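Local coordinates for acyl-CoA thioesterase II TesB2 (Mycobacterium marinum, PDB 3U0A), which probably hydrolyses fatty acyl-CoA thioesters to free fatty acids and coenzyme A, as a member of the C/M/P thioester hydrolase family, at residues T83-G87 with S88-R92; D185-L188 with H189-L193; L193-M196 with S197-L201. All coordinates share one frame; numbering follows the deposited sequence.

How the contacts relate
Coming from the N terminus, the chain first reaches contact 1, where 83-87 folds back on 88-92 and closes the tight hairpin between strands 76-85 and 89-98. That local loop is complete long before helix 186-200 begins. Contact 2 is the capped first part of this helix, and contact 3 carries on from Leu193, the residue they share, into the later turns; both are helical turns with no loop between their segments. None of the three nests in or crosses another. The centres of contacts 2 and 3 are about 12 Å apart, while the centre of contact 1 lies about 21 Å from that of contact 2. Contact 1 belongs to the N-terminal of the two hotdog domains, contacts 2 and 3 to the other.

Contact 1: residues T83-G87 with S88-R92; sequences TRDGG and SFVTR. With SO4 (sulfate ion), chain I.
The guanidinium of Arg84 carries Phe89 CB over one face, 3.6 Å above its plane and displaced toward the rim; the arginine and the phenylalanine run side by side, with guanidinium and ring planes 41° apart. Arg92 presents a second flat group: Val90 CG1 lies over one face, while the carboxylate of Asp85 comes to its edge. The grip there is end-on and two-pronged, Arg92 NH1 reaching Asp85 OD2 at 2.7 Å and Arg92 NH2 reaching Asp85 OD1 at 3.1 Å. The OD1 bond uses the syn lone pair and lies in the guanidinium plane, but OD2 is met 35° out of its carboxylate plane, so the salt bridge is twisted. Arg92 NH2 has a further partner in Thr52 O.

All this decorates a beta hairpin of the N-terminal hotdog domain, strands 76-85 and 89-98 turning through Gly86, Gly87 and Ser88; Gly86 N donates to Phe89 O at 3.0 Å near the turn. Farther along comes a classic beta bulge: Thr83 N and Arg84 N both donate to Thr91 O, which also accepts from Arg92 NH1, giving one carbonyl three donors. Thr91 N returns a bond to Arg84 O at 2.8 Å. On the far side of the sheet from the salt bridge, bends at chi2 and chi3 bring Arg84 NH2 back to Thr91 OG1, oblique to the guanidinium plane; that hydrogen bond, modelled at 2.5 Å, is doubtful in length. Ser88 OG is hydrogen-bonded to Gln114 NE2 and, at 3.0 Å, to O4 of a sulfate probably from the crystallisation liquor, which Arg275 of the second subunit also holds.

Contact 2: residues D185-L188 with H189-L193; sequences DPVL and HICAL
His189 turns its ring edge back toward Asp185. His189 CB sits 3.5 Å from Pro186 O, and CG, opposite the carbonyl carbon and beside the backbone N (chi1 -70°), starts the ring back toward the helix start. The ring atom that touches is His189 CD2, which meets Asp185 O at 3.2 Å, with that oxygen lying in the ring plane. The two ring nitrogens are engaged beyond the segments, NE2 with Pro183 O and ND1 with Ala233 N, a pattern consistent with a proton on NE2. Bonds at two ring corners should fix the imidazole's rotation.

At the helix start beside it Asp185 is the N-cap: its OD1 accepts from Val187 N at 3.2 Å, and the N-H arrives from above the carboxylate plane, 63° out of it. Pro186 follows in the first helical turn. The ladder then settles: His189 N bonds to Asp185 O weakly, whereas Ile190 N to Pro186 O and Cys191 N to Val187 O are both 3.0 Å and nearly straight. Ile190 lays CG1 and CD1 alongside Pro186 O, the nearer being CG1 at 3.4 Å. Cys191 SG stands 4.4 Å from Val187 CG1, a loose apolar pair one turn apart.

That pair faces helix 34-51: Val187 packs on Val50, which belongs to the sodium site, and Cys191 on Val47. Leu193 and His189 lean on Phe231 and Arg232 of a loop, so helix 186-200 begins in contact with helix 34-51 and with the loop leading into strand 237-247.

Contact 3: residues L193-M196 with S197-L201; sequences LAYM and SDLTL
Ser197 opens the second half of this helical contact by donating its N-H to Leu193 O at 3.0 Å; its hydroxyl goes elsewhere, to Tyr239 OH. Asp198 N bonds just as closely to Ala194 O, nearly straight at 168°, while its CG lies 3.4 Å from the same oxygen. The carboxylate itself looks to strand 217-227, where OD1 is hydrogen-bonded to His223 ND1. Leu199 gives the main side-chain meeting: its CG sits over one face of the Tyr195 ring, 4.1 Å above the plane and offset toward the rim, and CD1 presses to 3.5 Å from Tyr195 CE2. Tyr195 CG stands opposite its backbone N (chi1 -179°), which swings the ring forward along the helix to this leucine. Leu199 N makes weak bonds to Tyr195 O and Met196 O. Thr200 then places OG1 between its backbone N and carbonyl carbon (chi1 66°), turning the hydroxyl back to donate to Met196 O at 2.8 Å, from above that carbonyl's plane. Thr200 N and Leu201 N both go to Ser197 O, and Leu201 itself leans on strands 237-247 and 264-275. Strand residues such as Met225, Tyr239 and Val268 pack against this part of helix 186-200; a long helix wrapped by an antiparallel sheet is the hallmark of the hotdog fold.

Contact 1: residues T83-G87 with S88-R92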
ATOM      1  N   THR A  83      11.416  -0.803  15.684  1.00 40.86           N
ATOM      2  CA  THR A  83      11.250  -2.152  15.266  1.00 40.88           C
ATOM      3  C   THR A  83      12.588  -2.699  14.765  1.00 41.36           C
ATOM      4  O   THR A  83      12.971  -3.830  15.073  1.00 41.74           O
ATOM      5  CB  THR A  83      10.151  -2.247  14.200  1.00 40.38           C
ATOM      6  OG1 THR A  83       8.946  -1.693  14.726  1.00 40.07           O
ATOM      7  CG2 THR A  83       9.912  -3.687  13.827  1.00 40.49           C
ATOM      8  N   ARG A  84      13.305  -1.859  14.025  1.00 41.43           N
ATOM      9  CA  ARG A  84      14.607  -2.193  13.484  1.00 41.97           C
ATOM     10  C   ARG A  84      15.430  -0.908  13.288  1.00 42.23           C
ATOM     11  O   ARG A  84      14.906   0.140  12.843  1.00 41.85           O
ATOM     12  CB  ARG A  84      14.420  -2.947  12.170  1.00 41.78           C
ATOM     13  CG  ARG A  84      15.680  -3.513  11.484  1.00 42.38           C
ATOM     14  CD  ARG A  84      16.238  -2.565  10.414  1.00 42.41           C
ATOM     15  NE  ARG A  84      15.195  -1.949   9.558  1.00 41.72           N
ATOM     16  CZ  ARG A  84      14.804  -2.426   8.369  1.00 41.46           C
ATOM     17  NH1 ARG A  84      15.384  -3.520   7.862  1.00 41.83           N
ATOM     18  NH2 ARG A  84      13.840  -1.805   7.667  1.00 40.91           N
ATOM     19  N   ASP A  85      16.693  -1.000  13.671  1.00 42.97           N
ATOM     20  CA  ASP A  85      17.666   0.056  13.467  1.00 43.47           C
ATOM     21  C   ASP A  85      18.963  -0.511  12.798  1.00 44.21           C
ATOM     22  O   ASP A  85      19.857  -0.984  13.469  1.00 44.94           O
ATOM     23  CB  ASP A  85      17.998   0.731  14.813  1.00 43.88           C
ATOM     24  CG  ASP A  85      16.897   1.652  15.287  1.00 43.30           C
ATOM     25  OD1 ASP A  85      17.031   2.872  15.121  1.00 43.40           O
ATOM     26  OD2 ASP A  85      15.869   1.162  15.798  1.00 42.80           O
ATOM     27  N   GLY A  86      19.037  -0.458  11.481  1.00 44.06           N
ATOM     28  CA  GLY A  86      20.197  -0.955  10.767  1.00 44.78           C
ATOM     29  C   GLY A  86      21.013   0.180  10.203  1.00 45.27           C
ATOM     30  O   GLY A  86      20.828   1.340  10.580  1.00 45.20           O
ATOM     31  N   GLY A  87      21.908  -0.155   9.285  1.00 45.84           N
ATOM     32  CA  GLY A  87      22.845   0.810   8.718  1.00 46.53           C
ATOM     33  C   GLY A  87      22.259   1.745   7.671  1.00 45.99           C
ATOM     34  O   GLY A  87      22.700   2.878   7.555  1.00 46.42           O
ATOM     35  N   SER A  88      21.289   1.246   6.911  1.00 45.14           N
ATOM     36  CA  SER A  88      20.663   1.985   5.809  1.00 44.64           C
ATOM     37  C   SER A  88      19.194   2.259   6.056  1.00 43.66           C
ATOM     38  O   SER A  88      18.670   3.263   5.582  1.00 43.37           O
ATOM     39  CB  SER A  88      20.768   1.199   4.492  1.00 44.59           C
ATOM     40  OG  SER A  88      22.106   1.164   4.044  1.00 45.56           O
ATOM     41  N   PHE A  89      18.536   1.354   6.773  1.00 43.24           N
ATOM     42  CA  PHE A  89      17.125   1.450   6.996  1.00 42.40           C
ATOM     43  C   PHE A  89      16.785   1.387   8.505  1.00 42.33           C
ATOM     44  O   PHE A  89      17.383   0.615   9.281  1.00 42.74           O
ATOM     45  CB  PHE A  89      16.415   0.320   6.239  1.00 41.94           C
ATOM     46  CG  PHE A  89      16.394   0.498   4.728  1.00 41.84           C
ATOM     47  CD1 PHE A  89      17.460   0.073   3.955  1.00 42.40           C
ATOM     48  CD2 PHE A  89      15.296   1.081   4.083  1.00 41.27           C
ATOM     49  CE1 PHE A  89      17.453   0.230   2.594  1.00 42.35           C
ATOM     50  CE2 PHE A  89      15.297   1.243   2.706  1.00 41.23           C
ATOM     51  CZ  PHE A  89      16.381   0.808   1.966  1.00 41.76           C
ATOM     52  N   VAL A  90      15.825   2.209   8.916  1.00 41.88           N
ATOM     53  CA  VAL A  90      15.260   2.137  10.239  1.00 41.71           C
ATOM     54  C   VAL A  90      13.758   1.939  10.056  1.00 40.97           C
ATOM     55  O   VAL A  90      13.147   2.486   9.129  1.00 40.65           O
ATOM     56  CB  VAL A  90      15.602   3.410  11.041  1.00 42.06           C
ATOM     57  CG1 VAL A  90      14.733   3.546  12.270  1.00 41.77           C
ATOM     58  CG2 VAL A  90      17.085   3.432  11.433  1.00 42.94           C
ATOM     59  N   THR A  91      13.155   1.109  10.901  1.00 40.79           N
ATOM     60  CA  THR A  91      11.710   0.877  10.816  1.00 40.23           C
ATOM     61  C   THR A  91      11.067   1.159  12.150  1.00 40.15           C
ATOM     62  O   THR A  91      11.616   0.779  13.165  1.00 40.47           O
ATOM     63  CB  THR A  91      11.382  -0.588  10.422  1.00 40.13           C
ATOM     64  OG1 THR A  91      12.126  -0.960   9.244  1.00 40.30           O
ATOM     65  CG2 THR A  91       9.890  -0.755  10.158  1.00 39.66           C
ATOM     66  N   ARG A  92       9.890   1.786  12.129  1.00 39.78           N
ATOM     67  CA  ARG A  92       9.094   2.044  13.326  1.00 39.71           C
ATOM     68  C   ARG A  92       7.673   1.510  13.226  1.00 39.38           C
ATOM     69  O   ARG A  92       7.119   1.481  12.128  1.00 39.15           O
ATOM     70  CB  ARG A  92       9.039   3.543  13.573  1.00 39.77           C
ATOM     71  CG  ARG A  92      10.394   4.179  13.886  1.00 40.25           C
ATOM     72  CD  ARG A  92      10.974   3.649  15.187  1.00 40.59           C
ATOM     73  NE  ARG A  92      12.226   4.289  15.586  1.00 41.17           N
ATOM     74  CZ  ARG A  92      13.437   3.748  15.497  1.00 41.63           C
ATOM     75  NH1 ARG A  92      13.632   2.518  14.990  1.00 41.57           N
ATOM     76  NH2 ARG A  92      14.476   4.446  15.905  1.00 42.25           N
TER
HETATM   77  S   SO4 I 283      21.972  -2.555   4.425  1.00 51.43           S
HETATM   78  O1  SO4 I 283      22.646  -3.782   3.877  1.00 40.21           O
HETATM   79  O2  SO4 I 283      20.952  -2.097   3.396  1.00 46.11           O
HETATM   80  O3  SO4 I 283      21.218  -2.885   5.679  1.00 47.10           O
HETATM   81  O4  SO4 I 283      23.062  -1.558   4.759  1.00 32.14           O

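Contact 2: residues D185-L188 with H189-L193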
ATOM      1  N   ASP A 185      10.777  22.614   6.469  1.00 43.94           N
ATOM      2  CA  ASP A 185      10.968  21.358   7.178  1.00 43.99           C
ATOM      3  C   ASP A 185      10.314  20.232   6.359  1.00 43.41           C
ATOM      4  O   ASP A 185       9.096  20.140   6.287  1.00 42.94           O
ATOM      5  CB  ASP A 185      10.360  21.468   8.581  1.00 44.14           C
ATOM      6  CG  ASP A 185      10.383  20.177   9.328  1.00 44.24           C
ATOM      7  OD1 ASP A 185      11.039  19.210   8.911  1.00 44.29           O
ATOM      8  OD2 ASP A 185       9.714  20.120  10.358  1.00 44.37           O
ATOM      9  N   PRO A 186      11.128  19.368   5.740  1.00 43.55           N
ATOM     10  CA  PRO A 186      10.534  18.425   4.824  1.00 43.06           C
ATOM     11  C   PRO A 186       9.476  17.551   5.458  1.00 42.67           C
ATOM     12  O   PRO A 186       8.562  17.108   4.762  1.00 42.16           O
ATOM     13  CB  PRO A 186      11.724  17.595   4.356  1.00 43.53           C
ATOM     14  CG  PRO A 186      12.880  18.485   4.466  1.00 44.19           C
ATOM     15  CD  PRO A 186      12.602  19.322   5.687  1.00 44.25           C
ATOM     16  N   VAL A 187       9.611  17.280   6.745  1.00 42.99           N
ATOM     17  CA  VAL A 187       8.646  16.461   7.465  1.00 42.78           C
ATOM     18  C   VAL A 187       7.267  17.115   7.452  1.00 42.37           C
ATOM     19  O   VAL A 187       6.275  16.449   7.329  1.00 42.02           O
ATOM     20  CB  VAL A 187       9.110  16.230   8.931  1.00 43.42           C
ATOM     21  CG1 VAL A 187       8.030  15.577   9.765  1.00 43.34           C
ATOM     22  CG2 VAL A 187      10.368  15.375   8.961  1.00 43.95           C
ATOM     23  N   LEU A 188       7.243  18.429   7.588  1.00 42.51           N
ATOM     24  CA  LEU A 188       6.011  19.198   7.544  1.00 42.32           C
ATOM     25  C   LEU A 188       5.350  19.094   6.172  1.00 41.80           C
ATOM     26  O   LEU A 188       4.127  19.118   6.056  1.00 41.60           O
ATOM     27  CB  LEU A 188       6.276  20.686   7.882  1.00 42.71           C
ATOM     28  CG  LEU A 188       5.081  21.644   7.726  1.00 42.68           C
ATOM     29  CD1 LEU A 188       3.980  21.345   8.720  1.00 42.84           C
ATOM     30  CD2 LEU A 188       5.509  23.087   7.861  1.00 43.11           C
ATOM     31  N   HIS A 189       6.169  19.029   5.137  1.00 41.73           N
ATOM     32  CA  HIS A 189       5.651  18.940   3.795  1.00 41.38           C
ATOM     33  C   HIS A 189       5.059  17.582   3.565  1.00 41.02           C
ATOM     34  O   HIS A 189       3.961  17.484   3.065  1.00 40.74           O
ATOM     35  CB  HIS A 189       6.719  19.332   2.757  1.00 41.57           C
ATOM     36  CG  HIS A 189       7.049  20.812   2.781  1.00 41.92           C
ATOM     37  ND1 HIS A 189       6.606  21.657   1.858  1.00 41.93           N
ATOM     38  CD2 HIS A 189       7.748  21.575   3.710  1.00 42.34           C
ATOM     39  CE1 HIS A 189       7.000  22.892   2.172  1.00 42.33           C
ATOM     40  NE2 HIS A 189       7.707  22.831   3.300  1.00 42.56           N
ATOM     41  N   ILE A 190       5.776  16.537   3.974  1.00 41.13           N
ATOM     42  CA  ILE A 190       5.292  15.156   3.872  1.00 40.89           C
ATOM     43  C   ILE A 190       3.922  15.018   4.581  1.00 40.72           C
ATOM     44  O   ILE A 190       2.970  14.532   3.983  1.00 40.41           O
ATOM     45  CB  ILE A 190       6.373  14.149   4.371  1.00 41.24           C
ATOM     46  CG1 ILE A 190       7.574  14.122   3.413  1.00 41.49           C
ATOM     47  CG2 ILE A 190       5.846  12.734   4.411  1.00 41.08           C
ATOM     48  CD1 ILE A 190       8.873  13.708   4.086  1.00 42.13           C
ATOM     49  N   CYS A 191       3.830  15.517   5.817  1.00 41.03           N
ATOM     50  CA  CYS A 191       2.581  15.530   6.573  1.00 41.09           C
ATOM     51  C   CYS A 191       1.476  16.324   5.875  1.00 40.92           C
ATOM     52  O   CYS A 191       0.332  15.906   5.844  1.00 40.84           O
ATOM     53  CB  CYS A 191       2.804  16.076   7.984  1.00 41.63           C
ATOM     54  SG  CYS A 191       3.693  14.943   9.091  1.00 42.05           S
ATOM     55  N   ALA A 192       1.831  17.459   5.304  1.00 40.96           N
ATOM     56  CA  ALA A 192       0.884  18.268   4.561  1.00 40.93           C
ATOM     57  C   ALA A 192       0.280  17.434   3.427  1.00 40.55           C
ATOM     58  O   ALA A 192      -0.934  17.363   3.297  1.00 40.57           O
ATOM     59  CB  ALA A 192       1.557  19.544   4.030  1.00 41.10           C
ATOM     60  N   LEU A 193       1.137  16.781   2.640  1.00 40.31           N
ATOM     61  CA  LEU A 193       0.691  15.976   1.506  1.00 40.02           C
ATOM     62  C   LEU A 193      -0.115  14.748   1.970  1.00 39.87           C
ATOM     63  O   LEU A 193      -1.137  14.394   1.346  1.00 39.75           O
ATOM     64  CB  LEU A 193       1.888  15.544   0.635  1.00 39.97           C
ATOM     65  CG  LEU A 193       1.621  14.598  -0.549  1.00 39.78           C
ATOM     66  CD1 LEU A 193       2.677  14.770  -1.610  1.00 39.97           C
ATOM     67  CD2 LEU A 193       1.589  13.147  -0.118  1.00 39.64           C
TER

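Contact 3: residues L193-M196 with S197-L201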
ATOM      1  N   LEU A 193       1.137  16.781   2.640  1.00 40.31           N
ATOM      2  CA  LEU A 193       0.691  15.976   1.506  1.00 40.02           C
ATOM      3  C   LEU A 193      -0.115  14.748   1.970  1.00 39.87           C
ATOM      4  O   LEU A 193      -1.137  14.394   1.346  1.00 39.75           O
ATOM      5  CB  LEU A 193       1.888  15.544   0.635  1.00 39.97           C
ATOM      6  CG  LEU A 193       1.621  14.598  -0.549  1.00 39.78           C
ATOM      7  CD1 LEU A 193       2.677  14.770  -1.610  1.00 39.97           C
ATOM      8  CD2 LEU A 193       1.589  13.147  -0.118  1.00 39.64           C
ATOM      9  N   ALA A 194       0.354  14.107   3.041  1.00 39.96           N
ATOM     10  CA  ALA A 194      -0.292  12.908   3.552  1.00 39.92           C
ATOM     11  C   ALA A 194      -1.672  13.278   4.126  1.00 40.12           C
ATOM     12  O   ALA A 194      -2.653  12.538   3.962  1.00 40.07           O
ATOM     13  CB  ALA A 194       0.586  12.221   4.603  1.00 40.15           C
ATOM     14  N   TYR A 195      -1.731  14.452   4.754  1.00 40.43           N
ATOM     15  CA  TYR A 195      -2.977  14.984   5.278  1.00 40.82           C
ATOM     16  C   TYR A 195      -4.009  15.253   4.181  1.00 40.75           C
ATOM     17  O   TYR A 195      -5.175  14.796   4.254  1.00 40.95           O
ATOM     18  CB  TYR A 195      -2.702  16.282   6.065  1.00 41.25           C
ATOM     19  CG  TYR A 195      -3.933  16.916   6.671  1.00 41.85           C
ATOM     20  CD1 TYR A 195      -4.521  16.364   7.772  1.00 42.29           C
ATOM     21  CD2 TYR A 195      -4.526  18.048   6.113  1.00 42.11           C
ATOM     22  CE1 TYR A 195      -5.643  16.918   8.341  1.00 43.00           C
ATOM     23  CE2 TYR A 195      -5.653  18.619   6.682  1.00 42.82           C
ATOM     24  CZ  TYR A 195      -6.209  18.039   7.795  1.00 43.28           C
ATOM     25  OH  TYR A 195      -7.334  18.545   8.392  1.00 44.15           O
ATOM     26  N   MET A 196      -3.601  16.000   3.157  1.00 40.60           N
ATOM     27  CA  MET A 196      -4.538  16.313   2.058  1.00 40.67           C
ATOM     28  C   MET A 196      -5.009  15.078   1.313  1.00 40.38           C
ATOM     29  O   MET A 196      -6.164  15.029   0.899  1.00 40.60           O
ATOM     30  CB  MET A 196      -3.964  17.319   1.088  1.00 40.68           C
ATOM     31  CG  MET A 196      -3.950  18.725   1.657  1.00 41.15           C
ATOM     32  SD  MET A 196      -5.571  19.491   1.647  1.00 41.85           S
ATOM     33  CE  MET A 196      -5.858  19.728  -0.113  1.00 41.86           C
ATOM     34  N   SER A 197      -4.129  14.074   1.160  1.00 39.97           N
ATOM     35  CA  SER A 197      -4.534  12.793   0.551  1.00 39.74           C
ATOM     36  C   SER A 197      -5.569  12.085   1.440  1.00 39.95           C
ATOM     37  O   SER A 197      -6.620  11.670   0.984  1.00 40.05           O
ATOM     38  CB  SER A 197      -3.338  11.868   0.280  1.00 39.43           C
ATOM     39  OG  SER A 197      -3.745  10.538  -0.031  1.00 39.30           O
ATOM     40  N   ASP A 198      -5.292  12.001   2.721  1.00 40.12           N
ATOM     41  CA  ASP A 198      -6.294  11.463   3.619  1.00 40.48           C
ATOM     42  C   ASP A 198      -7.661  12.184   3.558  1.00 40.98           C
ATOM     43  O   ASP A 198      -8.664  11.569   3.892  1.00 41.31           O
ATOM     44  CB  ASP A 198      -5.756  11.396   5.064  1.00 40.76           C
ATOM     45  CG  ASP A 198      -4.811  10.212   5.279  1.00 40.52           C
ATOM     46  OD1 ASP A 198      -4.825   9.285   4.438  1.00 40.20           O
ATOM     47  OD2 ASP A 198      -4.049  10.221   6.268  1.00 40.74           O
ATOM     48  N   LEU A 199      -7.690  13.461   3.136  1.00 41.13           N
ATOM     49  CA  LEU A 199      -8.956  14.216   2.991  1.00 41.75           C
ATOM     50  C   LEU A 199      -9.584  14.040   1.642  1.00 41.68           C
ATOM     51  O   LEU A 199     -10.777  14.216   1.525  1.00 42.26           O
ATOM     52  CB  LEU A 199      -8.790  15.725   3.197  1.00 42.14           C
ATOM     53  CG  LEU A 199      -8.243  16.182   4.539  1.00 42.41           C
ATOM     54  CD1 LEU A 199      -8.395  17.688   4.738  1.00 43.00           C
ATOM     55  CD2 LEU A 199      -8.879  15.427   5.700  1.00 42.85           C
ATOM     56  N   THR A 200      -8.796  13.708   0.617  1.00 41.10           N
ATOM     57  CA  THR A 200      -9.275  13.827  -0.782  1.00 41.16           C
ATOM     58  C   THR A 200      -9.280  12.591  -1.641  1.00 40.79           C
ATOM     59  O   THR A 200     -10.057  12.542  -2.548  1.00 41.04           O
ATOM     60  CB  THR A 200      -8.474  14.873  -1.558  1.00 41.09           C
ATOM     61  OG1 THR A 200      -7.122  14.418  -1.705  1.00 40.52           O
ATOM     62  CG2 THR A 200      -8.514  16.182  -0.823  1.00 41.54           C
ATOM     63  N   LEU A 201      -8.426  11.613  -1.407  1.00 40.30           N
ATOM     64  CA  LEU A 201      -8.366  10.464  -2.334  1.00 40.02           C
ATOM     65  C   LEU A 201      -9.618   9.614  -2.404  1.00 40.27           C
ATOM     66  O   LEU A 201     -10.038   9.306  -3.475  1.00 40.34           O
ATOM     67  CB  LEU A 201      -7.182   9.550  -2.058  1.00 39.60           C
ATOM     68  CG  LEU A 201      -6.921   8.418  -3.049  1.00 39.40           C
ATOM     69  CD1 LEU A 201      -6.682   8.920  -4.464  1.00 39.46           C
ATOM     70  CD2 LEU A 201      -5.703   7.653  -2.559  1.00 39.16           C
TER